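Local coordinates for PTS-dependent dihydroxyacetone kinase operon regulatory protein (Escherichia coli, PDB 4LRZ), which activates the dhaKLM operon from a sigma-70 promoter and represses its own expression, this chain being its probable sensor region, with GAF and PAS domains, at residues S98-N103 with K137-N142; A74-D79 with C116-A121; P14-S19 with V128-D133; T148-S153 with G159-A164. One frame throughout, in Å; residues are numbered along the deposited sequence.

Contact 1. Residues S98-N103 with K137-N142; sequences SALGFN and KQVLWN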
loop_
_atom_site.group_PDB
_atom_site.type_symbol
_atom_site.label_atom_id
_atom_site.label_comp_id
_atom_site.label_asym_id
_atom_site.label_seq_id
_atom_site.Cartn_x
_atom_site.Cartn_y
_atom_site.Cartn_z
ATOM N N SER F 98 30.746 14.190 5.339
ATOM C CA SER F 98 31.043 14.122 6.759
ATOM C C SER F 98 32.087 15.216 7.142
ATOM O O SER F 98 31.913 15.911 8.122
ATOM C CB SER F 98 31.485 12.700 7.108
ATOM O OG SER F 98 31.926 12.595 8.448
ATOM N N ALA F 99 33.117 15.411 6.330
ATOM C CA ALA F 99 34.065 16.515 6.534
ATOM C C ALA F 99 33.388 17.901 6.560
ATOM O O ALA F 99 33.821 18.788 7.283
ATOM C CB ALA F 99 35.219 16.481 5.481
ATOM N N LEU F 100 32.330 18.081 5.784
ATOM C CA LEU F 100 31.592 19.336 5.789
ATOM C C LEU F 100 30.610 19.461 6.936
ATOM O O LEU F 100 29.929 20.492 7.029
ATOM C CB LEU F 100 30.826 19.531 4.474
ATOM C CG LEU F 100 31.679 19.553 3.210
ATOM C CD1 LEU F 100 30.798 19.779 1.998
ATOM C CD2 LEU F 100 32.773 20.638 3.315
ATOM N N GLY F 101 30.511 18.431 7.791
ATOM C CA GLY F 101 29.534 18.418 8.895
ATOM C C GLY F 101 28.263 17.572 8.762
ATOM O O GLY F 101 27.418 17.524 9.701
ATOM N N PHE F 102 28.084 16.888 7.634
ATOM C CA PHE F 102 26.868 16.112 7.472
ATOM C C PHE F 102 27.083 14.701 8.019
ATOM O O PHE F 102 27.781 13.920 7.414
ATOM C CB PHE F 102 26.469 16.032 6.007
ATOM C CG PHE F 102 26.165 17.356 5.354
ATOM C CD1 PHE F 102 27.049 17.904 4.449
ATOM C CD2 PHE F 102 24.975 18.012 5.603
ATOM C CE1 PHE F 102 26.766 19.116 3.791
ATOM C CE2 PHE F 102 24.678 19.214 4.958
ATOM C CZ PHE F 102 25.585 19.769 4.051
ATOM N N ASN F 103 26.498 14.387 9.172
ATOM C CA ASN F 103 26.631 13.096 9.827
ATOM C C ASN F 103 25.238 12.730 10.270
ATOM O O ASN F 103 24.335 13.523 10.129
ATOM C CB ASN F 103 27.506 13.227 11.072
ATOM C CG ASN F 103 28.917 13.652 10.753
ATOM O OD1 ASN F 103 29.688 12.899 10.126
ATOM N ND2 ASN F 103 29.276 14.864 11.178
ATOM N N LYS F 137 25.233 29.065 0.625
ATOM C CA LYS F 137 26.567 28.874 1.184
ATOM C C LYS F 137 27.541 28.431 0.135
ATOM O O LYS F 137 27.298 27.429 -0.537
ATOM C CB LYS F 137 26.522 27.785 2.258
ATOM C CG LYS F 137 25.661 28.133 3.427
ATOM C CD LYS F 137 26.178 29.355 4.122
ATOM C CE LYS F 137 25.828 29.335 5.592
ATOM N NZ LYS F 137 26.585 30.378 6.367
ATOM N N GLN F 138 28.664 29.149 0.035
ATOM C CA GLN F 138 29.732 28.845 -0.934
ATOM C C GLN F 138 30.333 27.455 -0.775
ATOM O O GLN F 138 30.842 26.885 -1.746
ATOM C CB GLN F 138 30.867 29.877 -0.858
ATOM C CG GLN F 138 30.589 31.156 -1.651
ATOM C CD GLN F 138 31.450 32.371 -1.204
ATOM O OE1 GLN F 138 32.530 32.225 -0.601
ATOM N NE2 GLN F 138 30.958 33.573 -1.512
ATOM N N VAL F 139 30.299 26.925 0.443
ATOM C CA VAL F 139 30.873 25.610 0.708
ATOM C C VAL F 139 30.149 24.524 -0.113
ATOM O O VAL F 139 30.760 23.521 -0.501
ATOM C CB VAL F 139 30.917 25.319 2.244
ATOM C CG1 VAL F 139 30.969 23.830 2.530
ATOM C CG2 VAL F 139 32.124 26.019 2.847
ATOM N N LEU F 140 28.883 24.774 -0.445
ATOM C CA LEU F 140 28.075 23.820 -1.208
ATOM C C LEU F 140 28.132 23.967 -2.728
ATOM O O LEU F 140 27.478 23.196 -3.434
ATOM C CB LEU F 140 26.615 23.836 -0.723
ATOM C CG LEU F 140 26.417 23.445 0.756
ATOM C CD1 LEU F 140 24.939 23.414 1.126
ATOM C CD2 LEU F 140 27.090 22.096 1.120
ATOM N N TRP F 141 28.919 24.915 -3.234
ATOM C CA TRP F 141 28.974 25.164 -4.687
ATOM C C TRP F 141 29.545 23.991 -5.499
ATOM O O TRP F 141 29.342 23.916 -6.696
ATOM C CB TRP F 141 29.717 26.458 -5.007
ATOM C CG TRP F 141 28.945 27.745 -4.611
ATOM C CD1 TRP F 141 27.806 27.831 -3.840
ATOM C CD2 TRP F 141 29.288 29.105 -4.956
ATOM N NE1 TRP F 141 27.425 29.140 -3.698
ATOM C CE2 TRP F 141 28.309 29.945 -4.367
ATOM C CE3 TRP F 141 30.331 29.693 -5.702
ATOM C CZ2 TRP F 141 28.338 31.349 -4.501
ATOM C CZ3 TRP F 141 30.365 31.099 -5.833
ATOM C CH2 TRP F 141 29.373 31.906 -5.236
ATOM N N ASN F 142 30.249 23.093 -4.830
ATOM C CA ASN F 142 30.737 21.886 -5.467
ATOM C C ASN F 142 29.755 20.733 -5.505
ATOM O O ASN F 142 30.058 19.727 -6.110
ATOM C CB ASN F 142 32.022 21.435 -4.783
ATOM C CG ASN F 142 33.106 22.403 -4.995
ATOM O OD1 ASN F 142 33.528 23.081 -4.057
ATOM N ND2 ASN F 142 33.509 22.571 -6.259
#

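Contact 2. Residues A74-D79 with C116-A121; sequences ALFILD and CALSLA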
loop_
_atom_site.group_PDB
_atom_site.type_symbol
_atom_site.label_atom_id
_atom_site.label_comp_id
_atom_site.label_asym_id
_atom_site.label_seq_id
_atom_site.Cartn_x
_atom_site.Cartn_y
_atom_site.Cartn_z
ATOM N N ALA F 74 25.761 10.007 -2.443
ATOM C CA ALA F 74 25.331 9.616 -1.121
ATOM C C ALA F 74 23.840 9.772 -1.105
ATOM O O ALA F 74 23.271 10.666 -1.759
ATOM C CB ALA F 74 25.958 10.534 -0.095
ATOM N N LEU F 75 23.203 8.944 -0.304
ATOM C CA LEU F 75 21.762 9.017 -0.137
ATOM C C LEU F 75 21.499 9.266 1.362
ATOM O O LEU F 75 22.194 8.682 2.224
ATOM C CB LEU F 75 21.138 7.711 -0.620
ATOM C CG LEU F 75 21.299 7.369 -2.120
ATOM C CD1 LEU F 75 21.196 5.849 -2.409
ATOM C CD2 LEU F 75 20.269 8.103 -2.947
ATOM N N PHE F 76 20.508 10.116 1.658
ATOM C CA PHE F 76 20.159 10.496 3.009
ATOM C C PHE F 76 18.669 10.261 3.269
ATOM O O PHE F 76 17.848 10.534 2.412
ATOM C CB PHE F 76 20.361 12.026 3.189
ATOM C CG PHE F 76 21.816 12.518 3.215
ATOM C CD1 PHE F 76 22.895 11.663 3.366
ATOM C CD2 PHE F 76 22.065 13.916 3.193
ATOM C CE1 PHE F 76 24.210 12.172 3.437
ATOM C CE2 PHE F 76 23.368 14.448 3.291
ATOM C CZ PHE F 76 24.446 13.558 3.409
ATOM N N ILE F 77 18.318 9.814 4.469
ATOM C CA ILE F 77 16.948 9.993 4.962
ATOM C C ILE F 77 16.958 11.111 6.034
ATOM O O ILE F 77 17.789 11.078 6.913
ATOM C CB ILE F 77 16.391 8.741 5.667
ATOM C CG1 ILE F 77 17.137 7.513 5.233
ATOM C CG2 ILE F 77 14.856 8.644 5.438
ATOM C CD1 ILE F 77 16.186 6.208 5.055
ATOM N N LEU F 78 16.051 12.086 5.951
ATOM C CA LEU F 78 15.938 13.108 6.978
ATOM C C LEU F 78 14.531 13.051 7.582
ATOM O O LEU F 78 13.564 12.715 6.856
ATOM C CB LEU F 78 16.230 14.512 6.435
ATOM C CG LEU F 78 17.581 14.768 5.716
ATOM C CD1 LEU F 78 17.437 14.521 4.213
ATOM C CD2 LEU F 78 18.040 16.182 5.916
ATOM N N ASP F 79 14.401 13.422 8.871
ATOM C CA ASP F 79 13.069 13.481 9.502
ATOM C C ASP F 79 12.336 14.761 9.107
ATOM O O ASP F 79 12.885 15.542 8.332
ATOM C CB ASP F 79 13.126 13.259 11.016
ATOM C CG ASP F 79 13.565 14.474 11.768
ATOM O OD1 ASP F 79 13.917 15.514 11.170
ATOM O OD2 ASP F 79 13.502 14.429 13.013
ATOM N N CYS F 116 19.037 25.013 -0.066
ATOM C CA CYS F 116 19.475 23.669 -0.381
ATOM C C CYS F 116 18.262 22.754 -0.461
ATOM O O CYS F 116 17.365 22.823 0.379
ATOM C CB CYS F 116 20.438 23.143 0.705
ATOM S SG CYS F 116 21.239 21.602 0.247
ATOM N N ALA F 117 18.249 21.873 -1.454
ATOM C CA ALA F 117 17.185 20.900 -1.612
ATOM C C ALA F 117 16.844 20.170 -0.281
ATOM O O ALA F 117 15.672 19.895 0.023
ATOM C CB ALA F 117 17.573 19.906 -2.719
ATOM N N LEU F 118 17.876 19.867 0.505
ATOM C CA LEU F 118 17.710 19.158 1.778
ATOM C C LEU F 118 16.588 19.775 2.612
ATOM O O LEU F 118 15.843 19.035 3.307
ATOM C CB LEU F 118 19.007 19.201 2.592
ATOM C CG LEU F 118 20.198 18.448 2.070
ATOM C CD1 LEU F 118 21.346 18.459 3.038
ATOM C CD2 LEU F 118 19.768 16.969 1.787
ATOM N N SER F 119 16.458 21.113 2.570
ATOM C CA SER F 119 15.297 21.770 3.244
ATOM C C SER F 119 14.223 22.245 2.299
ATOM O O SER F 119 13.054 22.226 2.635
ATOM C CB SER F 119 15.737 22.960 4.139
ATOM O OG SER F 119 16.372 24.001 3.394
ATOM N N LEU F 120 14.603 22.713 1.124
ATOM C CA LEU F 120 13.636 23.377 0.261
ATOM C C LEU F 120 12.546 22.403 -0.194
ATOM O O LEU F 120 11.417 22.806 -0.527
ATOM C CB LEU F 120 14.350 23.919 -0.949
ATOM C CG LEU F 120 14.116 25.338 -1.386
ATOM C CD1 LEU F 120 14.481 25.407 -2.882
ATOM C CD2 LEU F 120 12.696 25.910 -1.052
ATOM N N ALA F 121 12.866 21.113 -0.201
ATOM C CA ALA F 121 11.862 20.136 -0.606
ATOM C C ALA F 121 10.666 20.153 0.332
ATOM O O ALA F 121 9.528 20.208 -0.136
ATOM C CB ALA F 121 12.457 18.726 -0.735
#

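Contact 3. Residues P14-S19 with V128-D133; sequences PLIATS and VKTMAD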
loop_
_atom_site.group_PDB
_atom_site.type_symbol
_atom_site.label_atom_id
_atom_site.label_comp_id
_atom_site.label_asym_id
_atom_site.label_seq_id
_atom_site.Cartn_x
_atom_site.Cartn_y
_atom_site.Cartn_z
ATOM N N PRO F 14 12.145 31.432 -8.931
ATOM C CA PRO F 14 11.567 32.250 -7.859
ATOM C C PRO F 14 11.673 31.536 -6.515
ATOM O O PRO F 14 11.809 32.192 -5.472
ATOM C CB PRO F 14 10.086 32.425 -8.283
ATOM C CG PRO F 14 9.822 31.357 -9.289
ATOM C CD PRO F 14 11.157 31.172 -10.001
ATOM N N LEU F 15 11.622 30.207 -6.553
ATOM C CA LEU F 15 11.776 29.386 -5.346
ATOM C C LEU F 15 13.129 29.613 -4.673
ATOM O O LEU F 15 13.183 29.802 -3.468
ATOM C CB LEU F 15 11.570 27.891 -5.656
ATOM C CG LEU F 15 11.051 27.011 -4.507
ATOM C CD1 LEU F 15 9.730 27.540 -3.909
ATOM C CD2 LEU F 15 10.883 25.558 -4.950
ATOM N N ILE F 16 14.198 29.602 -5.461
ATOM C CA ILE F 16 15.551 29.842 -4.978
ATOM C C ILE F 16 15.728 31.279 -4.476
ATOM O O ILE F 16 16.200 31.493 -3.367
ATOM C CB ILE F 16 16.629 29.489 -6.054
ATOM C CG1 ILE F 16 17.061 28.025 -5.919
ATOM C CG2 ILE F 16 17.886 30.325 -5.886
ATOM C CD1 ILE F 16 16.064 27.035 -6.395
ATOM N N ALA F 17 15.335 32.238 -5.312
ATOM C CA ALA F 17 15.455 33.656 -5.050
ATOM C C ALA F 17 14.743 34.036 -3.756
ATOM O O ALA F 17 15.275 34.788 -2.957
ATOM C CB ALA F 17 14.882 34.466 -6.246
ATOM N N THR F 18 13.544 33.499 -3.563
ATOM C CA THR F 18 12.754 33.723 -2.362
ATOM C C THR F 18 13.473 33.168 -1.139
ATOM O O THR F 18 13.530 33.827 -0.093
ATOM C CB THR F 18 11.388 33.045 -2.510
ATOM O OG1 THR F 18 10.718 33.640 -3.629
ATOM C CG2 THR F 18 10.540 33.222 -1.266
ATOM N N SER F 19 14.038 31.964 -1.301
ATOM C CA SER F 19 14.847 31.331 -0.275
ATOM C C SER F 19 16.072 32.172 0.093
ATOM O O SER F 19 16.401 32.330 1.273
ATOM C CB SER F 19 15.275 29.934 -0.710
ATOM O OG SER F 19 16.236 29.405 0.198
ATOM N N VAL F 128 12.754 18.610 -5.321
ATOM C CA VAL F 128 13.563 19.798 -5.663
ATOM C C VAL F 128 15.053 19.447 -5.809
ATOM O O VAL F 128 15.594 18.609 -5.092
ATOM C CB VAL F 128 13.402 20.946 -4.564
ATOM C CG1 VAL F 128 14.374 22.047 -4.804
ATOM C CG2 VAL F 128 11.982 21.582 -4.587
ATOM N N LYS F 129 15.714 20.130 -6.727
ATOM C CA LYS F 129 17.144 19.978 -6.969
ATOM C C LYS F 129 17.870 21.331 -6.893
ATOM O O LYS F 129 17.471 22.269 -7.568
ATOM C CB LYS F 129 17.350 19.467 -8.384
ATOM C CG LYS F 129 18.818 19.249 -8.756
ATOM C CD LYS F 129 18.947 18.789 -10.224
ATOM C CE LYS F 129 20.335 18.272 -10.507
ATOM N NZ LYS F 129 20.337 17.276 -11.653
ATOM N N THR F 130 18.966 21.420 -6.147
ATOM C CA THR F 130 19.759 22.651 -6.135
ATOM C C THR F 130 21.203 22.268 -6.499
ATOM O O THR F 130 21.692 21.220 -6.051
ATOM C CB THR F 130 19.718 23.338 -4.767
ATOM O OG1 THR F 130 20.127 22.412 -3.775
ATOM C CG2 THR F 130 18.302 23.789 -4.383
ATOM N N MET F 131 21.855 23.069 -7.340
ATOM C CA MET F 131 23.216 22.767 -7.813
ATOM C C MET F 131 24.102 23.991 -7.686
ATOM O O MET F 131 23.624 25.078 -7.847
ATOM C CB MET F 131 23.232 22.425 -9.313
ATOM C CG MET F 131 22.244 21.392 -9.753
ATOM S SD MET F 131 22.425 21.147 -11.536
ATOM C CE MET F 131 24.191 20.850 -11.675
ATOM N N ALA F 132 25.390 23.785 -7.436
ATOM C CA ALA F 132 26.412 24.799 -7.565
ATOM C C ALA F 132 25.984 26.059 -6.806
ATOM O O ALA F 132 25.539 25.947 -5.653
ATOM C CB ALA F 132 26.661 25.080 -9.038
ATOM N N ASP F 133 26.052 27.211 -7.474
ATOM C CA ASP F 133 25.814 28.523 -6.860
ATOM C C ASP F 133 24.339 28.936 -6.695
ATOM O O ASP F 133 24.068 30.072 -6.278
ATOM C CB ASP F 133 26.649 29.632 -7.553
ATOM C CG ASP F 133 26.254 29.881 -9.013
ATOM O OD1 ASP F 133 25.682 28.986 -9.689
ATOM O OD2 ASP F 133 26.554 30.995 -9.505
#

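Contact 4. Residues T148-S153 with G159-A164; sequences TPLFDS and GTIALA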
loop_
_atom_site.group_PDB
_atom_site.type_symbol
_atom_site.label_atom_id
_atom_site.label_comp_id
_atom_site.label_asym_id
_atom_site.label_seq_id
_atom_site.Cartn_x
_atom_site.Cartn_y
_atom_site.Cartn_z
ATOM N N THR F 148 13.117 15.014 -2.024
ATOM C CA THR F 148 11.693 14.984 -2.154
ATOM C C THR F 148 11.161 14.755 -0.761
ATOM O O THR F 148 11.702 13.936 -0.042
ATOM C CB THR F 148 11.254 13.813 -3.106
ATOM O OG1 THR F 148 11.840 14.027 -4.408
ATOM C CG2 THR F 148 9.765 13.776 -3.255
ATOM N N PRO F 149 10.073 15.436 -0.394
ATOM C CA PRO F 149 9.491 15.171 0.894
ATOM C C PRO F 149 8.639 13.885 0.876
ATOM O O PRO F 149 8.105 13.517 -0.175
ATOM C CB PRO F 149 8.602 16.402 1.119
ATOM C CG PRO F 149 8.192 16.840 -0.222
ATOM C CD PRO F 149 9.390 16.558 -1.083
ATOM N N LEU F 150 8.508 13.229 2.029
ATOM C CA LEU F 150 7.543 12.170 2.097
ATOM C C LEU F 150 6.532 12.290 3.206
ATOM O O LEU F 150 6.771 12.936 4.255
ATOM C CB LEU F 150 8.196 10.798 2.103
ATOM C CG LEU F 150 8.671 10.179 3.390
ATOM C CD1 LEU F 150 7.914 8.908 3.484
ATOM C CD2 LEU F 150 10.152 9.900 3.203
ATOM N N PHE F 151 5.408 11.624 2.965
ATOM C CA PHE F 151 4.207 11.833 3.765
ATOM C C PHE F 151 3.654 10.608 4.499
ATOM O O PHE F 151 3.804 9.493 4.062
ATOM C CB PHE F 151 3.144 12.543 2.916
ATOM C CG PHE F 151 3.612 13.880 2.355
ATOM C CD1 PHE F 151 3.549 15.037 3.129
ATOM C CD2 PHE F 151 4.149 13.966 1.048
ATOM C CE1 PHE F 151 4.004 16.312 2.608
ATOM C CE2 PHE F 151 4.582 15.206 0.502
ATOM C CZ PHE F 151 4.516 16.384 1.288
ATOM N N ASP F 152 3.012 10.873 5.622
ATOM C CA ASP F 152 2.368 9.902 6.503
ATOM C C ASP F 152 1.468 8.855 5.865
ATOM O O ASP F 152 1.515 8.584 4.653
ATOM C CB ASP F 152 1.489 10.662 7.536
ATOM C CG ASP F 152 2.204 10.890 8.798
ATOM O OD1 ASP F 152 3.287 10.288 8.919
ATOM O OD2 ASP F 152 1.730 11.659 9.664
ATOM N N SER F 153 0.673 8.259 6.748
ATOM C CA SER F 153 -0.462 7.416 6.426
ATOM C C SER F 153 -1.657 8.396 6.336
ATOM O O SER F 153 -2.642 8.153 5.666
ATOM C CB SER F 153 -0.648 6.380 7.568
ATOM O OG SER F 153 0.494 6.347 8.485
ATOM N N GLY F 159 9.267 13.220 6.567
ATOM C CA GLY F 159 10.683 13.132 6.242
ATOM C C GLY F 159 10.992 13.528 4.831
ATOM O O GLY F 159 10.089 14.035 4.110
ATOM N N THR F 160 12.246 13.279 4.421
ATOM C CA THR F 160 12.754 13.720 3.107
ATOM C C THR F 160 13.774 12.705 2.614
ATOM O O THR F 160 14.571 12.194 3.399
ATOM C CB THR F 160 13.486 15.102 3.201
ATOM O OG1 THR F 160 12.538 16.119 3.529
ATOM C CG2 THR F 160 14.154 15.458 1.861
ATOM N N ILE F 161 13.770 12.429 1.307
ATOM C CA ILE F 161 14.759 11.524 0.712
ATOM C C ILE F 161 15.637 12.402 -0.125
ATOM O O ILE F 161 15.147 13.152 -0.959
ATOM C CB ILE F 161 14.127 10.431 -0.228
ATOM C CG1 ILE F 161 13.117 9.557 0.532
ATOM C CG2 ILE F 161 15.214 9.503 -0.875
ATOM C CD1 ILE F 161 13.722 8.654 1.635
ATOM N N ALA F 162 16.935 12.285 0.062
ATOM C CA ALA F 162 17.852 13.069 -0.725
ATOM C C ALA F 162 19.034 12.252 -1.267
ATOM O O ALA F 162 19.424 11.210 -0.693
ATOM C CB ALA F 162 18.388 14.275 0.118
ATOM N N LEU F 163 19.595 12.797 -2.342
ATOM C CA LEU F 163 20.738 12.290 -3.039
ATOM C C LEU F 163 21.729 13.452 -3.222
ATOM O O LEU F 163 21.384 14.479 -3.802
ATOM C CB LEU F 163 20.296 11.763 -4.397
ATOM C CG LEU F 163 21.309 11.180 -5.389
ATOM C CD1 LEU F 163 20.627 10.089 -6.234
ATOM C CD2 LEU F 163 21.957 12.233 -6.269
ATOM N N ALA F 164 22.964 13.261 -2.737
ATOM C CA ALA F 164 24.035 14.258 -2.796
ATOM C C ALA F 164 25.132 13.739 -3.716
ATOM O O ALA F 164 25.489 12.562 -3.639
ATOM C CB ALA F 164 24.604 14.502 -1.411
#

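Contact 1. Residues S98-N103 with K137-N142
Leu100 and Val139 carry one half of the apolar contact. Their side chains reach toward each other, tip to tip. Val139 CG1 meets both methyls of Leu100, closest at CD2 (3.7 Å). The first torsion of Val139 (157°) sets CG1 anti to the backbone N, and this is the branch that does the touching. The other half is Phe102 with Leu140. The methyl Leu140 CD2 comes to the ring edge of Phe102, near the ring plane, and lies 4.0 Å from both Phe102 CE1 and Phe102 CZ. A looser approach links the halves, with Leu100 CD1 4.5 Å from Leu140 CD2. Leu100 and Val139 are partly exposed, while Phe102 and Leu140 are buried.

Leu100 and Phe102 flank Gly101, just past the end of helix 91-99. The helix stops in a Schellman motif, and Gly101 takes the positive phi that this turn requires. The facing piece is a short 3-10 segment, 138-140, in the loop between strands 128-131 and 143-151. Both pieces belong to the GAF domain.

The polar bonds run within each side or outward. Ser98 OG donates to Asn103 OD1 at 2.8 Å, in the plane of the amide carbonyl, and so ties the last helical turn to the chain leaving it. Gly101 N binds Ser98 O at 2.9 Å. In the 3-10 segment Leu140 N binds Lys137 O at 3.1 Å. Leu100 O accepts a bond from Trp32 NE1, and Lys137 NZ donates to the carbonyls of Lys28 and Thr31.

Contact 2. Residues A74-D79 with C116-A121
The turn that carries Leu118 toward Phe76 and Leu78 starts at Cys116, whose carbonyl oxygen is gripped twice. Cys116 O accepts from Ser119 N at 2.9 Å and from Leu120 N at 2.9 Å. Cys116 is the N-cap residue of helix 117-124. The next helical bond follows at once, from Ala121 N to Ala117 O at 3.1 Å. These bonds fix the first turn of the helix and thereby the place from which Leu118 leaves it.

Across the contact there is only apolar packing, and one methyl does most of it. Leu118 CD2 lies 4.1 Å from Phe76 CD2 and 4.2 Å from Leu78 CD1. It comes to the edge of the Phe76 ring, near the ring plane, and not over a face. The Leu78 side chain meets that of Leu118 at about a right angle. The bond from CA to CB of Leu118 does not aim at the strand. Its second torsion is extended (-174°), and the end of the chain is thus carried nearer. Phe76 and Leu78 are two residues apart on strand 74-79, so both point to the same face of the sheet, toward the helix.

All three touching residues are buried. Leu118 also rests on Ala162 of strand 157-166, and Cys108 packs against both Leu78 and Leu118. Strand 74-79 lies between strands 84-89 and 157-166 in the antiparallel GAF sheet. Helix 117-124 covers this face of the sheet, and its Ala117 N donates to Thr130 OG1 of strand 128-131, an outermost strand of the sheet within this chain.

Contact 3. Residues P14-S19 with V128-D133
Leu15 and Val128 touch across this contact with no ring between them, and the flat group that matters is the carbonyl of Pro14, just before Leu15. Thr18 reaches Pro14 O from both faces of that carbonyl plane. Thr18 N comes from one face at 2.9 Å, as the ordinary helical bond. Thr18 OG1 comes from the other face at 2.6 Å, tilted 31° from the plane. The two bonds hold Thr18 against the first turn of helix 14-26, which presents Leu15 and Ile16 to the strand.

The contact itself is apolar and light. Leu15 and Val128 meet tip to tip, with Leu15 CD2 4.1 Å from Val128 CG2. CG of Leu15 lies roughly anti to the backbone N (-152°), which directs CD2 to Val128. One helix residue further on, Ile16 CD1 comes within 4.4 Å of Thr130 CG2. The hydroxyl of Thr130 is engaged by Ala117 N, while its methyl CG2 faces Ile16 of helix 14-26. Ser19 OG bonds to Glu110 and Thr115, which ties the same helix to the GAF domain.

Val128 and Thr130 project to one side of strand 128-131, and Lys129 between them points away. Leu120 of helix 117-124 packs on both Leu15 and Val128. This is helix-on-sheet packing, in which the N-terminal helix lies against the outermost strand, within this chain, of the five-stranded antiparallel GAF sheet.

Contact 4. Residues T148-S153 with G159-A164
Strands 143-151 and 157-166 form a beta hairpin in the antiparallel sheet of the GAF domain. Thr148 pairs with Ile161 and Leu150 with Gly159, both as hydrogen-bonded pairs. Thr148 N donates to Ile161 O at 3.0 Å, and Ile161 N returns a bond to Thr148 O at 2.9 Å. Leu150 N binds Gly159 O at 2.7 Å, from above the carbonyl plane. The return bond from Gly159 N to Leu150 O is weak, at 3.4 Å.

Between them Pro149 and Thr160 make a non-hydrogen-bonded pair, with CA atoms 4.2 Å apart. Thr160 CA approaches Thr148 O at 3.3 Å in a CA-H...O contact.

Thr148, Leu150 and Ile161 share one face. Leu150 CG sits between the backbone N and the carbonyl carbon (86°), the crowded position. Its CD2 reaches over Gly159 and lies 4.0 Å from Ile161 CG1. Thr148 on this face packs on helix 174-211, and its hydroxyl bonds to Thr178.

Proline has no N-H to offer, and the non-hydrogen-bonded pair asks none of it. The ladder thus passes Pro149 unbroken. Between these segments the one weak bond is that of Gly159 N; Leu150 also has a backbone bond with Thr158.

How the contacts relate
Contacts 2 and 4 are buried at every touching residue, and contact 3 at most of them. The centres of contacts 2 and 4 are about 7 Å apart, and they share the sheet: strand 74-79 neighbours strand 157-166, with Phe76 N 2.8 Å from Ala162 O. Contact 4 is the exception in chemistry, held by backbone bonds; the other three join their segments by apolar side chains. Contacts 2 and 3 pack helices on different strands, and Ala117 and Thr130 connect them. Contact 1 joins a helix end to a 3-10 segment and is partly buried. It meets contact 2 where Phe102 CE2 lies 3.9 Å from Leu118 CD1, and contact 3 through Trp141, beside Ala132 and Asp133.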